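Local structure of esterase (uncultured bacterium pCosCE1, 7ATL) at residues Ile138-Glu143 with Tyr171-Asp176; Met142-Leu147 with Ala250-Leu255. The protein hydrolyses carboxylic esters as a family VIII carboxylesterase of the beta-lactamase fold, and promiscuously transfers acyl groups to other acceptors. One frame throughout, in Å; residues are numbered along the deposited sequence.

From the N terminus, the loop between helices 132-136 and 149-157 supplies the first partner of both contacts. Interaction 1 ties residues 138-143 to the start of helix 174-186, closing a loop of 27 residues that includes helix 149-157. Interaction 2 takes the end of the same loop, 142-147, to residues 250-255 just after strand 246-249, a much longer excursion through further helices and short strands. Met142 and Glu143 belong to both, and the two closures cross: interaction 2 starts inside the span of interaction 1 and ends well beyond it. Together they fasten one connection both to a helix beside the probable catalytic site and to the loop leading to strand 268-269.

Interaction 1 of 2, residues Ile138-Glu143 with Tyr171-Asp176; sequences IKDGME and YSLAID. With EDO (1,2-ethanediol), chain F.
Leu173 carries this contact, its forked end driven into the loop 138-143 from the start of helix 174-186. CG sits anti to the carbonyl carbon (chi1 -82°), and the methyls divide the work. Leu173 CD1 meets Ile138 CG2 at 3.6 Å, the two side chains crossing obliquely, while Leu173 CD2 lies against the peptide beyond, 3.7 Å from Lys139 O and 4.0 Å from Asp140 CA. Asp140 crosses Leu173 at about a right angle; its OD1 is held by the backbone N of Arg124. Tyr133, from helix 132-136, touches Ile138 and Leu173 and extends this apolar patch. Lys139, bent at chi2, leads away, its NZ donating at 2.7 Å to O1 of an ethanediol probably from the crystallisation liquor.

Next to it the contact turns polar, and no direct hydrogen bond joins the two segments. Asp176 points its carboxylate at two carbonyls, and a water stands in each gap. One donates to Lys139 O and, at 2.5 Å, to Asp176 OD2; the other donates to Asp140 O and, at 2.7 Å, to Asp176 OD1. Ser262 OG also binds OD2. The loop is shaped from its far end by Glu143, whose OE1 takes Asp140 N at 3.0 Å in a nearly straight bond (171°), and whose OE2 offers its syn lone pair to Gly141 N at 2.9 Å. Arg124 balances Glu143 with a salt bridge.

On the helix side Leu173 is the N-cap residue, and Ser172 OG closes an ST turn onto Ala174 N. Tyr171 just before them bonds Ser65 and Lys68, consistent with the SxxK pair and second-motif tyrosine of beta-lactamase-like esterases. The two waters, Ser262 OG and a place in the first helical turn would all tend to keep the buried Asp176 ionised.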
loop_
_atom_site.group_PDB
_atom_site.type_symbol
_atom_site.label_atom_id
_atom_site.label_comp_id
_atom_site.label_asym_id
_atom_site.label_seq_id
_atom_site.Cartn_x
_atom_site.Cartn_y
_atom_site.Cartn_z
ATOM N N ILE A 138 9.537 9.644 15.623
ATOM C CA ILE A 138 8.602 8.647 15.057
ATOM C C ILE A 138 9.100 8.254 13.658
ATOM O O ILE A 138 9.507 9.132 12.881
ATOM C CB ILE A 138 7.181 9.239 15.068
ATOM C CG1 ILE A 138 6.692 9.395 16.508
ATOM C CG2 ILE A 138 6.215 8.418 14.229
ATOM C CD1 ILE A 138 5.608 10.417 16.663
ATOM N N LYS A 139 9.064 6.962 13.355
ATOM C CA LYS A 139 9.481 6.401 12.051
ATOM C C LYS A 139 8.243 6.051 11.220
ATOM O O LYS A 139 7.228 5.617 11.780
ATOM C CB LYS A 139 10.401 5.205 12.311
ATOM C CG LYS A 139 11.628 5.528 13.160
ATOM C CD LYS A 139 12.547 6.578 12.539
ATOM C CE LYS A 139 13.416 7.318 13.535
ATOM N NZ LYS A 139 13.899 8.583 12.943
ATOM N N ASP A 140 8.331 6.239 9.911
ATOM C CA ASP A 140 7.203 5.988 8.979
ATOM C C ASP A 140 7.251 4.553 8.450
ATOM O O ASP A 140 6.297 4.190 7.757
ATOM C CB ASP A 140 7.201 7.010 7.838
ATOM C CG ASP A 140 6.723 8.403 8.225
ATOM O OD1 ASP A 140 6.032 8.537 9.288
ATOM O OD2 ASP A 140 6.999 9.355 7.423
ATOM N N GLY A 141 8.301 3.778 8.745
ATOM C CA GLY A 141 8.409 2.361 8.343
ATOM C C GLY A 141 9.370 2.097 7.181
ATOM O O GLY A 141 9.568 0.916 6.855
ATOM N N MET A 142 9.994 3.110 6.569
ATOM C CA MET A 142 10.823 2.909 5.337
ATOM C C MET A 142 12.295 3.304 5.530
ATOM O O MET A 142 13.105 3.021 4.617
ATOM C CB MET A 142 10.208 3.691 4.176
ATOM C CG MET A 142 8.885 3.062 3.733
ATOM S SD MET A 142 7.906 4.167 2.700
ATOM C CE MET A 142 7.270 5.271 3.957
ATOM N N GLU A 143 12.635 3.846 6.700
ATOM C CA GLU A 143 13.961 4.429 7.032
ATOM C C GLU A 143 14.690 3.528 8.033
ATOM O O GLU A 143 14.056 2.620 8.596
ATOM C CB GLU A 143 13.792 5.843 7.600
ATOM C CG GLU A 143 13.157 5.894 8.989
ATOM C CD GLU A 143 11.640 5.839 8.927
ATOM O OE1 GLU A 143 11.039 6.911 8.784
ATOM O OE2 GLU A 143 11.068 4.715 8.961
ATOM N N TYR A 171 -4.169 10.436 5.679
ATOM C CA TYR A 171 -3.299 9.273 5.402
ATOM C C TYR A 171 -2.291 9.167 6.535
ATOM O O TYR A 171 -1.715 10.188 6.891
ATOM C CB TYR A 171 -2.605 9.422 4.055
ATOM C CG TYR A 171 -2.038 8.143 3.525
ATOM C CD1 TYR A 171 -2.776 6.973 3.504
ATOM C CD2 TYR A 171 -0.772 8.118 2.995
ATOM C CE1 TYR A 171 -2.259 5.795 2.995
ATOM C CE2 TYR A 171 -0.230 6.947 2.493
ATOM C CZ TYR A 171 -0.975 5.783 2.486
ATOM O OH TYR A 171 -0.417 4.659 1.960
ATOM N N SER A 172 -2.095 7.975 7.087
ATOM C CA SER A 172 -1.541 7.875 8.449
ATOM C C SER A 172 -0.749 6.587 8.676
ATOM O O SER A 172 -0.785 5.656 7.872
ATOM C CB SER A 172 -2.648 8.024 9.447
ATOM O OG SER A 172 -3.359 6.808 9.587
ATOM N N LEU A 173 -0.049 6.587 9.803
ATOM C CA LEU A 173 0.562 5.409 10.449
ATOM C C LEU A 173 -0.500 4.466 11.015
ATOM O O LEU A 173 -0.107 3.569 11.753
ATOM C CB LEU A 173 1.444 5.945 11.575
ATOM C CG LEU A 173 2.826 6.424 11.136
ATOM C CD1 LEU A 173 3.491 7.225 12.254
ATOM C CD2 LEU A 173 3.679 5.232 10.727
ATOM N N ALA A 174 -1.777 4.626 10.681
ATOM C CA ALA A 174 -2.849 3.824 11.314
ATOM C C ALA A 174 -2.601 2.335 11.090
ATOM O O ALA A 174 -2.963 1.548 11.982
ATOM C CB ALA A 174 -4.222 4.210 10.811
ATOM N N ILE A 175 -2.074 1.943 9.934
ATOM C CA ILE A 175 -1.962 0.491 9.594
ATOM C C ILE A 175 -0.759 -0.094 10.356
ATOM O O ILE A 175 -0.792 -1.295 10.653
ATOM C CB ILE A 175 -1.946 0.234 8.068
ATOM C CG1 ILE A 175 -3.168 0.839 7.381
ATOM C CG2 ILE A 175 -1.866 -1.255 7.759
ATOM C CD1 ILE A 175 -4.489 0.385 7.979
ATOM N N ASP A 176 0.231 0.729 10.706
ATOM C CA ASP A 176 1.353 0.307 11.581
ATOM C C ASP A 176 0.765 0.006 12.960
ATOM O O ASP A 176 1.147 -1.036 13.566
ATOM C CB ASP A 176 2.485 1.341 11.638
ATOM C CG ASP A 176 3.227 1.543 10.320
ATOM O OD1 ASP A 176 2.544 1.831 9.306
ATOM O OD2 ASP A 176 4.487 1.415 10.317
HETATM C C1 EDO F . 12.796 11.600 13.319
HETATM O O1 EDO F . 11.983 10.449 13.037
HETATM C C2 EDO F . 12.780 12.648 12.266
HETATM O O2 EDO F . 13.651 13.732 12.481
HETATM O O HOH W 1 6.234 2.796 11.505
HETATM O O HOH W 2 3.905 2.981 7.307
#

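Interaction 2 of 2, residues Met142-Leu147 with Ala250-Leu255; sequences MELSSL and APSRAL
Ala250 opens residues 250-255 as strand 246-249 gives out, and it binds the loop 142-147 through its backbone. Its N donates to Met142 O at 2.9 Å, somewhat bent and reaching the oxygen from above the carbonyl plane. The methyl faces the loop: Ala250 CB rests 3.8 Å from Glu143 CA and 3.7 Å from Leu144 CG. Leu144 reaches on past this methyl to set CD2 against the hydroxyl end of Ser252.

Pro251 takes the chain round the turn and gives its carbonyl to Arg62. Ser252 has its OG 3.7 Å from Leu144 CD2, while its backbone N is bound by Asp233. The turn closes as Arg253 N donates to Ala250 O, leading into the 3-10 segment 253-255.

Arg253 then sends an extended side chain back over the loop. With CG anti to the backbone N (chi1 -167°), its CD packs over the Met142-Glu143 backbone, nearest to Glu143 O, and its NE donates to Glu143 O at 3.2 Å. The acceptor lies in the guanidinium plane, though the N-H is angled (138°) and comes in from above the carbonyl plane. Tyr260 fixes the far end, its carbonyl binding NH2 and its ring making a cation-pi contact.

The contact thus joins the connection between helices 132-136 and 149-157 to the turn after strand 246-249, two main-chain carbonyls being read by one backbone N-H and one arginine. Glu143 O is gripped by NE and two donating waters, one of which also donates to Glu143 OE2 and accepts from Arg253 NH2. The guanidinium of Arg253 and the carboxylate of Glu143 do not meet directly, Glu143 OE2 lying 5.0 Å from Arg253 NE; Arg124 makes the salt bridge to Glu143, so the opposite charges are probably coupled through this water and across space.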
loop_
_atom_site.group_PDB
_atom_site.type_symbol
_atom_site.label_atom_id
_atom_site.label_comp_id
_atom_site.label_asym_id
_atom_site.label_seq_id
_atom_site.Cartn_x
_atom_site.Cartn_y
_atom_site.Cartn_z
ATOM N N MET A 142 9.994 3.110 6.569
ATOM C CA MET A 142 10.823 2.909 5.337
ATOM C C MET A 142 12.295 3.304 5.530
ATOM O O MET A 142 13.105 3.021 4.617
ATOM C CB MET A 142 10.208 3.691 4.176
ATOM C CG MET A 142 8.885 3.062 3.733
ATOM S SD MET A 142 7.906 4.167 2.700
ATOM C CE MET A 142 7.270 5.271 3.957
ATOM N N GLU A 143 12.635 3.846 6.700
ATOM C CA GLU A 143 13.961 4.429 7.032
ATOM C C GLU A 143 14.690 3.528 8.033
ATOM O O GLU A 143 14.056 2.620 8.596
ATOM C CB GLU A 143 13.792 5.843 7.600
ATOM C CG GLU A 143 13.157 5.894 8.989
ATOM C CD GLU A 143 11.640 5.839 8.927
ATOM O OE1 GLU A 143 11.039 6.911 8.784
ATOM O OE2 GLU A 143 11.068 4.715 8.961
ATOM N N LEU A 144 15.986 3.770 8.261
ATOM C CA LEU A 144 16.768 2.999 9.263
ATOM C C LEU A 144 16.399 3.497 10.665
ATOM O O LEU A 144 16.121 4.692 10.833
ATOM C CB LEU A 144 18.267 3.143 8.983
ATOM C CG LEU A 144 18.764 2.577 7.652
ATOM C CD1 LEU A 144 20.270 2.743 7.534
ATOM C CD2 LEU A 144 18.392 1.115 7.482
ATOM N N SER A 145 16.360 2.589 11.628
ATOM C CA SER A 145 16.086 2.897 13.048
ATOM C C SER A 145 16.528 1.723 13.912
ATOM O O SER A 145 16.672 0.609 13.374
ATOM C CB SER A 145 14.625 3.224 13.288
ATOM O OG SER A 145 13.891 2.091 13.730
ATOM N N SER A 146 16.647 1.972 15.217
ATOM C CA SER A 146 17.023 0.977 16.247
ATOM C C SER A 146 15.766 0.526 16.992
ATOM O O SER A 146 15.905 -0.198 17.974
ATOM C CB SER A 146 18.030 1.557 17.195
ATOM O OG SER A 146 17.454 2.636 17.923
ATOM N N LEU A 147 14.586 0.936 16.543
ATOM C CA LEU A 147 13.339 0.717 17.313
ATOM C C LEU A 147 12.747 -0.650 16.995
ATOM O O LEU A 147 12.911 -1.134 15.852
ATOM C CB LEU A 147 12.340 1.815 16.970
ATOM C CG LEU A 147 12.891 3.229 17.099
ATOM C CD1 LEU A 147 11.838 4.223 16.673
ATOM C CD2 LEU A 147 13.364 3.519 18.521
ATOM N N ALA A 250 15.215 4.041 2.899
ATOM C CA ALA A 250 16.407 3.225 3.158
ATOM C C ALA A 250 16.191 1.867 2.503
ATOM O O ALA A 250 15.728 0.919 3.133
ATOM C CB ALA A 250 16.659 3.153 4.641
ATOM N N PRO A 251 16.518 1.748 1.197
ATOM C CA PRO A 251 16.380 0.481 0.472
ATOM C C PRO A 251 17.073 -0.744 1.092
ATOM O O PRO A 251 16.647 -1.831 0.789
ATOM C CB PRO A 251 16.934 0.796 -0.921
ATOM C CG PRO A 251 16.678 2.280 -1.041
ATOM C CD PRO A 251 16.967 2.844 0.330
ATOM N N SER A 252 18.038 -0.574 1.986
ATOM C CA SER A 252 18.675 -1.718 2.696
ATOM C C SER A 252 17.705 -2.324 3.725
ATOM O O SER A 252 17.895 -3.499 4.067
ATOM C CB SER A 252 19.987 -1.326 3.332
ATOM O OG SER A 252 19.791 -0.455 4.437
ATOM N N ARG A 253 16.722 -1.560 4.221
ATOM C CA ARG A 253 15.807 -2.016 5.300
ATOM C C ARG A 253 15.196 -3.380 4.950
ATOM O O ARG A 253 15.145 -4.258 5.840
ATOM C CB ARG A 253 14.712 -0.974 5.522
ATOM C CG ARG A 253 13.901 -1.180 6.794
ATOM C CD ARG A 253 12.788 -0.160 6.896
ATOM N NE ARG A 253 12.263 -0.054 8.244
ATOM C CZ ARG A 253 11.421 -0.917 8.792
ATOM N NH1 ARG A 253 11.003 -1.980 8.113
ATOM N NH2 ARG A 253 10.996 -0.698 10.026
ATOM N N ALA A 254 14.781 -3.551 3.688
ATOM C CA ALA A 254 14.177 -4.782 3.115
ATOM C C ALA A 254 15.057 -6.024 3.358
ATOM O O ALA A 254 14.523 -7.145 3.241
ATOM C CB ALA A 254 13.929 -4.574 1.640
ATOM N N LEU A 255 16.355 -5.859 3.640
ATOM C CA LEU A 255 17.316 -6.995 3.787
ATOM C C LEU A 255 17.581 -7.295 5.257
ATOM O O LEU A 255 18.205 -8.318 5.518
ATOM C CB LEU A 255 18.621 -6.675 3.049
ATOM C CG LEU A 255 18.460 -6.402 1.547
ATOM C CD1 LEU A 255 19.760 -5.920 0.929
ATOM C CD2 LEU A 255 17.943 -7.631 0.817
HETATM O O HOH W 3 13.778 0.776 11.201
HETATM O O HOH W 4 11.555 2.300 10.313
#